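Local coordinates for protein carbohydrate oxidase (Microdochium nivale, PDB 3RJA) that oxidises the C1 hydroxyl of mono-, oligo- and polysaccharides to lactones with its FAD cofactor, reducing molecular oxygen to hydrogen peroxide, at residues A[352-357]-A[385-390]. Sequence-based numbering, arbitrary orientation.
With ABL ((2R,3R,4R,5R)-4,5-dihydroxy-2-(hydroxymethyl)-6-oxopiperidin-3-yl beta-D-glucopyranoside), chain G.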
ATOM      1  N   PHE A 352      -9.203  -8.006  17.833  1.00 15.35           N
ATOM      2  CA  PHE A 352      -8.001  -8.457  17.124  1.00 16.72           C
ATOM      3  C   PHE A 352      -7.058  -7.270  16.821  1.00 17.32           C
ATOM      4  O   PHE A 352      -7.510  -6.172  16.451  1.00 18.05           O
ATOM      5  CB  PHE A 352      -8.409  -9.141  15.827  1.00 16.38           C
ATOM      6  CG  PHE A 352      -7.261  -9.604  14.990  1.00 16.26           C
ATOM      7  CD1 PHE A 352      -6.382 -10.568  15.458  1.00 16.61           C
ATOM      8  CD2 PHE A 352      -7.055  -9.066  13.709  1.00 17.40           C
ATOM      9  CE1 PHE A 352      -5.305 -10.994  14.679  1.00 17.68           C
ATOM     10  CE2 PHE A 352      -5.980  -9.488  12.903  1.00 16.73           C
ATOM     11  CZ  PHE A 352      -5.107 -10.458  13.390  1.00 17.10           C
ATOM     12  N   TRP A 353      -5.762  -7.474  17.012  1.00 15.80           N
ATOM     13  CA  TRP A 353      -4.780  -6.482  16.589  1.00 15.97           C
ATOM     14  C   TRP A 353      -3.552  -7.225  16.101  1.00 17.02           C
ATOM     15  O   TRP A 353      -3.325  -8.370  16.506  1.00 16.81           O
ATOM     16  CB  TRP A 353      -4.417  -5.469  17.699  1.00 14.59           C
ATOM     17  CG  TRP A 353      -3.780  -6.071  18.947  1.00 15.79           C
ATOM     18  CD1 TRP A 353      -4.411  -6.343  20.151  1.00 16.14           C
ATOM     19  CD2 TRP A 353      -2.402  -6.460  19.128  1.00 15.67           C
ATOM     20  NE1 TRP A 353      -3.515  -6.886  21.044  1.00 16.01           N
ATOM     21  CE2 TRP A 353      -2.282  -6.983  20.449  1.00 16.25           C
ATOM     22  CE3 TRP A 353      -1.264  -6.437  18.300  1.00 16.05           C
ATOM     23  CZ2 TRP A 353      -1.053  -7.454  20.974  1.00 15.64           C
ATOM     24  CZ3 TRP A 353      -0.050  -6.924  18.806  1.00 16.26           C
ATOM     25  CH2 TRP A 353       0.041  -7.441  20.132  1.00 16.02           C
ATOM     26  N   PHE A 354      -2.770  -6.563  15.240  1.00 14.58           N
ATOM     27  CA  PHE A 354      -1.441  -7.024  14.878  1.00 13.72           C
ATOM     28  C   PHE A 354      -0.463  -5.858  14.627  1.00 13.43           C
ATOM     29  O   PHE A 354      -0.879  -4.705  14.434  1.00 13.14           O
ATOM     30  CB  PHE A 354      -1.495  -8.000  13.695  1.00 12.33           C
ATOM     31  CG  PHE A 354      -1.845  -7.356  12.376  1.00 14.33           C
ATOM     32  CD1 PHE A 354      -0.890  -6.634  11.664  1.00 13.94           C
ATOM     33  CD2 PHE A 354      -3.132  -7.510  11.827  1.00 15.02           C
ATOM     34  CE1 PHE A 354      -1.208  -6.053  10.417  1.00 14.99           C
ATOM     35  CE2 PHE A 354      -3.464  -6.949  10.593  1.00 15.51           C
ATOM     36  CZ  PHE A 354      -2.494  -6.211   9.883  1.00 16.54           C
ATOM     37  N   TYR A 355       0.833  -6.164  14.667  1.00 13.36           N
ATOM     38  CA  TYR A 355       1.842  -5.300  14.035  1.00 13.62           C
ATOM     39  C   TYR A 355       2.605  -6.169  13.027  1.00 13.88           C
ATOM     40  O   TYR A 355       2.661  -7.390  13.157  1.00 15.17           O
ATOM     41  CB  TYR A 355       2.811  -4.689  15.058  1.00 12.75           C
ATOM     42  CG  TYR A 355       3.695  -5.727  15.721  1.00 13.98           C
ATOM     43  CD1 TYR A 355       4.846  -6.190  15.089  1.00 13.88           C
ATOM     44  CD2 TYR A 355       3.366  -6.259  16.985  1.00 13.89           C
ATOM     45  CE1 TYR A 355       5.654  -7.136  15.687  1.00 14.95           C
ATOM     46  CE2 TYR A 355       4.168  -7.209  17.599  1.00 14.12           C
ATOM     47  CZ  TYR A 355       5.311  -7.643  16.937  1.00 15.26           C
ATOM     48  OH  TYR A 355       6.121  -8.591  17.497  1.00 16.16           O
ATOM     49  N   GLN A 356       3.185  -5.529  12.022  1.00 14.23           N
ATOM     50  CA  GLN A 356       4.143  -6.160  11.118  1.00 13.23           C
ATOM     51  C   GLN A 356       5.346  -5.259  11.047  1.00 13.45           C
ATOM     52  O   GLN A 356       5.208  -4.050  10.817  1.00 15.36           O
ATOM     53  CB  GLN A 356       3.550  -6.366   9.720  1.00 12.54           C
ATOM     54  CG  GLN A 356       2.338  -7.265   9.743  1.00 13.32           C
ATOM     55  CD  GLN A 356       1.577  -7.315   8.451  1.00 14.43           C
ATOM     56  OE1 GLN A 356       1.043  -8.365   8.064  1.00 15.86           O
ATOM     57  NE2 GLN A 356       1.499  -6.186   7.777  1.00 16.07           N
ATOM     58  N   LEU A 357       6.523  -5.846  11.272  1.00 12.84           N
ATOM     59  CA  LEU A 357       7.786  -5.163  11.079  1.00 12.45           C
ATOM     60  C   LEU A 357       8.443  -5.715   9.807  1.00 11.77           C
ATOM     61  O   LEU A 357       9.125  -6.764   9.842  1.00 10.11           O
ATOM     62  CB  LEU A 357       8.690  -5.338  12.293  1.00 13.11           C
ATOM     63  CG  LEU A 357       8.139  -5.111  13.723  1.00 14.87           C
ATOM     64  CD1 LEU A 357       9.244  -5.273  14.792  1.00 15.45           C
ATOM     65  CD2 LEU A 357       7.465  -3.778  13.928  1.00 14.08           C
ATOM     66  N   LEU A 385       9.570  -0.769   7.671  1.00 12.22           N
ATOM     67  CA  LEU A 385       8.210  -0.326   7.369  1.00 12.07           C
ATOM     68  C   LEU A 385       7.302  -1.065   8.382  1.00 11.77           C
ATOM     69  O   LEU A 385       7.327  -2.294   8.467  1.00 11.85           O
ATOM     70  CB  LEU A 385       7.810  -0.682   5.922  1.00 11.95           C
ATOM     71  CG  LEU A 385       6.298  -0.730   5.599  1.00 12.34           C
ATOM     72  CD1 LEU A 385       5.622   0.610   5.788  1.00 11.80           C
ATOM     73  CD2 LEU A 385       6.034  -1.205   4.205  1.00 11.96           C
ATOM     74  N   ILE A 386       6.510  -0.316   9.138  1.00 10.93           N
ATOM     75  CA  ILE A 386       5.804  -0.900  10.270  1.00 10.81           C
ATOM     76  C   ILE A 386       4.331  -0.609  10.137  1.00 10.26           C
ATOM     77  O   ILE A 386       3.941   0.546   9.936  1.00 10.41           O
ATOM     78  CB  ILE A 386       6.342  -0.338  11.623  1.00 10.57           C
ATOM     79  CG1 ILE A 386       7.845  -0.651  11.768  1.00 10.69           C
ATOM     80  CG2 ILE A 386       5.520  -0.861  12.824  1.00  9.11           C
ATOM     81  CD1 ILE A 386       8.518   0.042  13.001  1.00 10.63           C
ATOM     82  N   GLN A 387       3.528  -1.661  10.239  1.00 10.81           N
ATOM     83  CA  GLN A 387       2.081  -1.538  10.266  1.00 10.49           C
ATOM     84  C   GLN A 387       1.526  -1.919  11.642  1.00 11.78           C
ATOM     85  O   GLN A 387       1.941  -2.935  12.235  1.00 12.22           O
ATOM     86  CB  GLN A 387       1.424  -2.389   9.162  1.00 11.07           C
ATOM     87  CG  GLN A 387      -0.119  -2.207   9.159  1.00 10.91           C
ATOM     88  CD  GLN A 387      -0.829  -2.804   7.961  1.00 12.26           C
ATOM     89  OE1 GLN A 387      -1.939  -2.372   7.619  1.00 12.59           O
ATOM     90  NE2 GLN A 387      -0.221  -3.837   7.336  1.00 11.70           N
ATOM     91  N   PHE A 388       0.596  -1.083  12.126  1.00 11.95           N
ATOM     92  CA  PHE A 388      -0.172  -1.270  13.347  1.00 12.55           C
ATOM     93  C   PHE A 388      -1.633  -1.318  12.921  1.00 12.87           C
ATOM     94  O   PHE A 388      -2.090  -0.434  12.194  1.00 14.14           O
ATOM     95  CB  PHE A 388      -0.019  -0.051  14.273  1.00 13.44           C
ATOM     96  CG  PHE A 388       1.378   0.182  14.795  1.00 13.40           C
ATOM     97  CD1 PHE A 388       1.844  -0.498  15.931  1.00 14.74           C
ATOM     98  CD2 PHE A 388       2.198   1.109  14.184  1.00 13.58           C
ATOM     99  CE1 PHE A 388       3.129  -0.264  16.427  1.00 15.31           C
ATOM    100  CE2 PHE A 388       3.483   1.362  14.664  1.00 15.39           C
ATOM    101  CZ  PHE A 388       3.954   0.673  15.795  1.00 14.81           C
ATOM    102  N   TYR A 389      -2.367  -2.330  13.367  1.00 12.87           N
ATOM    103  CA  TYR A 389      -3.745  -2.604  12.866  1.00 13.34           C
ATOM    104  C   TYR A 389      -4.615  -3.048  14.048  1.00 13.45           C
ATOM    105  O   TYR A 389      -4.196  -3.907  14.814  1.00 13.50           O
ATOM    106  CB  TYR A 389      -3.708  -3.730  11.854  1.00 11.85           C
ATOM    107  CG  TYR A 389      -4.832  -3.790  10.827  1.00 13.09           C
ATOM    108  CD1 TYR A 389      -4.709  -3.137   9.602  1.00 13.51           C
ATOM    109  CD2 TYR A 389      -5.990  -4.556  11.046  1.00 14.04           C
ATOM    110  CE1 TYR A 389      -5.695  -3.214   8.633  1.00 14.07           C
ATOM    111  CE2 TYR A 389      -6.991  -4.645  10.055  1.00 13.45           C
ATOM    112  CZ  TYR A 389      -6.818  -3.963   8.855  1.00 14.22           C
ATOM    113  OH  TYR A 389      -7.773  -4.009   7.864  1.00 15.93           O
ATOM    114  N   ASP A 390      -5.803  -2.465  14.161  1.00 12.96           N
ATOM    115  CA  ASP A 390      -6.685  -2.596  15.311  1.00 13.50           C
ATOM    116  C   ASP A 390      -8.115  -2.862  14.809  1.00 13.47           C
ATOM    117  O   ASP A 390      -8.816  -1.950  14.371  1.00 12.75           O
ATOM    118  CB  ASP A 390      -6.620  -1.294  16.092  1.00 13.83           C
ATOM    119  CG  ASP A 390      -7.337  -1.356  17.423  1.00 15.99           C
ATOM    120  OD1 ASP A 390      -7.879  -2.444  17.770  1.00 15.23           O
ATOM    121  OD2 ASP A 390      -7.372  -0.284  18.103  1.00 14.59           O
TER
HETATM  122  C1A ABL G 604      -1.640  -5.343   4.895  1.00 42.43           C
HETATM  123  O1A ABL G 604      -0.980  -4.413   4.375  1.00 45.61           O
HETATM  124  C2A ABL G 604      -0.964  -6.674   5.280  1.00 42.65           C
HETATM  125  O2A ABL G 604       0.064  -6.927   4.323  1.00 39.75           O
HETATM  126  C3A ABL G 604      -1.948  -7.869   5.354  1.00 38.30           C
HETATM  127  O3A ABL G 604      -1.250  -8.944   6.031  1.00 38.64           O
HETATM  128  C4A ABL G 604      -3.151  -7.481   6.190  1.00 40.88           C
HETATM  129  O1  ABL G 604      -4.084  -8.583   6.330  1.00 43.18           O
HETATM  130  C5A ABL G 604      -3.897  -6.290   5.494  1.00 40.31           C
HETATM  131  N5  ABL G 604      -2.962  -5.188   5.145  1.00 39.74           N
HETATM  132  C6A ABL G 604      -4.982  -5.654   6.401  1.00 39.00           C
HETATM  133  O6A ABL G 604      -6.047  -5.024   5.664  1.00 35.72           O
HETATM  134  C1  ABL G 604      -4.063  -9.386   7.545  1.00 45.15           C
HETATM  135  C2  ABL G 604      -5.446 -10.044   7.781  1.00 46.58           C
HETATM  136  O2  ABL G 604      -6.431  -9.009   7.882  1.00 51.76           O
HETATM  137  C3  ABL G 604      -5.388 -10.905   9.049  1.00 48.71           C
HETATM  138  O3  ABL G 604      -6.635 -11.553   9.298  1.00 50.06           O
HETATM  139  C4  ABL G 604      -4.210 -11.924   8.915  1.00 46.14           C
HETATM  140  O4  ABL G 604      -4.104 -12.770  10.052  1.00 48.59           O
HETATM  141  C5  ABL G 604      -2.893 -11.170   8.700  1.00 44.99           C
HETATM  142  O5  ABL G 604      -3.029 -10.357   7.508  1.00 45.16           O
HETATM  143  C6  ABL G 604      -1.684 -12.108   8.607  1.00 40.74           C
HETATM  144  O6  ABL G 604      -1.808 -13.108   7.647  1.00 36.37           O
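Phe-354 and Tyr-389 face each other as a hydrogen-bonded antiparallel pair. Phe-354 N gives a bond to Tyr-389 O, and Tyr-389 N returns one to Phe-354 O at 3.0 Å. Gln-356 and Gln-387 form the next such pair, again with two backbone bonds.

The aromatic contact lies on the substrate face. CB of Tyr-389 sits over one face of the Phe-354 ring, 3.5 Å from its centroid, a CH-pi contact. The two rings are nearly parallel, with planes at 10°, but slid apart so that they barely overlap. Phe-354 CG stands between its backbone N and carbonyl carbon (chi1 71°), which sets the start of the ring on the side of the 385-390 strand. Gln-387 NE2 lies at the edge of this ring, 3.9 Å from CE1.

Both are inner strands of the large antiparallel sheet that forms the floor of the sugar site. The substrate analogue ABL lies over the face carrying Phe-354, Gln-356, Gln-387 and Tyr-389. The opposite face carries Phe-388, which packs on helix 403-414.

Two side chains of the substrate face bond to ABL. Its O6A donates to Tyr-389 OH at 3.0 Å, and Glu-317 also bonds that hydroxyl. Gln-387 NE2 makes a weak bond to ABL O1A at 3.1 Å, while Tyr-72 holds Gln-387 OE1. A leucine in place of Tyr-389 would probably leave ABL O6A and Glu-317 without their shared hydroxyl partner.

On the Phe-388 face, Leu-357 and Ile-386 make an apolar contact. Their side chains run side by side, with CD2 of Leu-357 3.7 Å from CG2 of Ile-386.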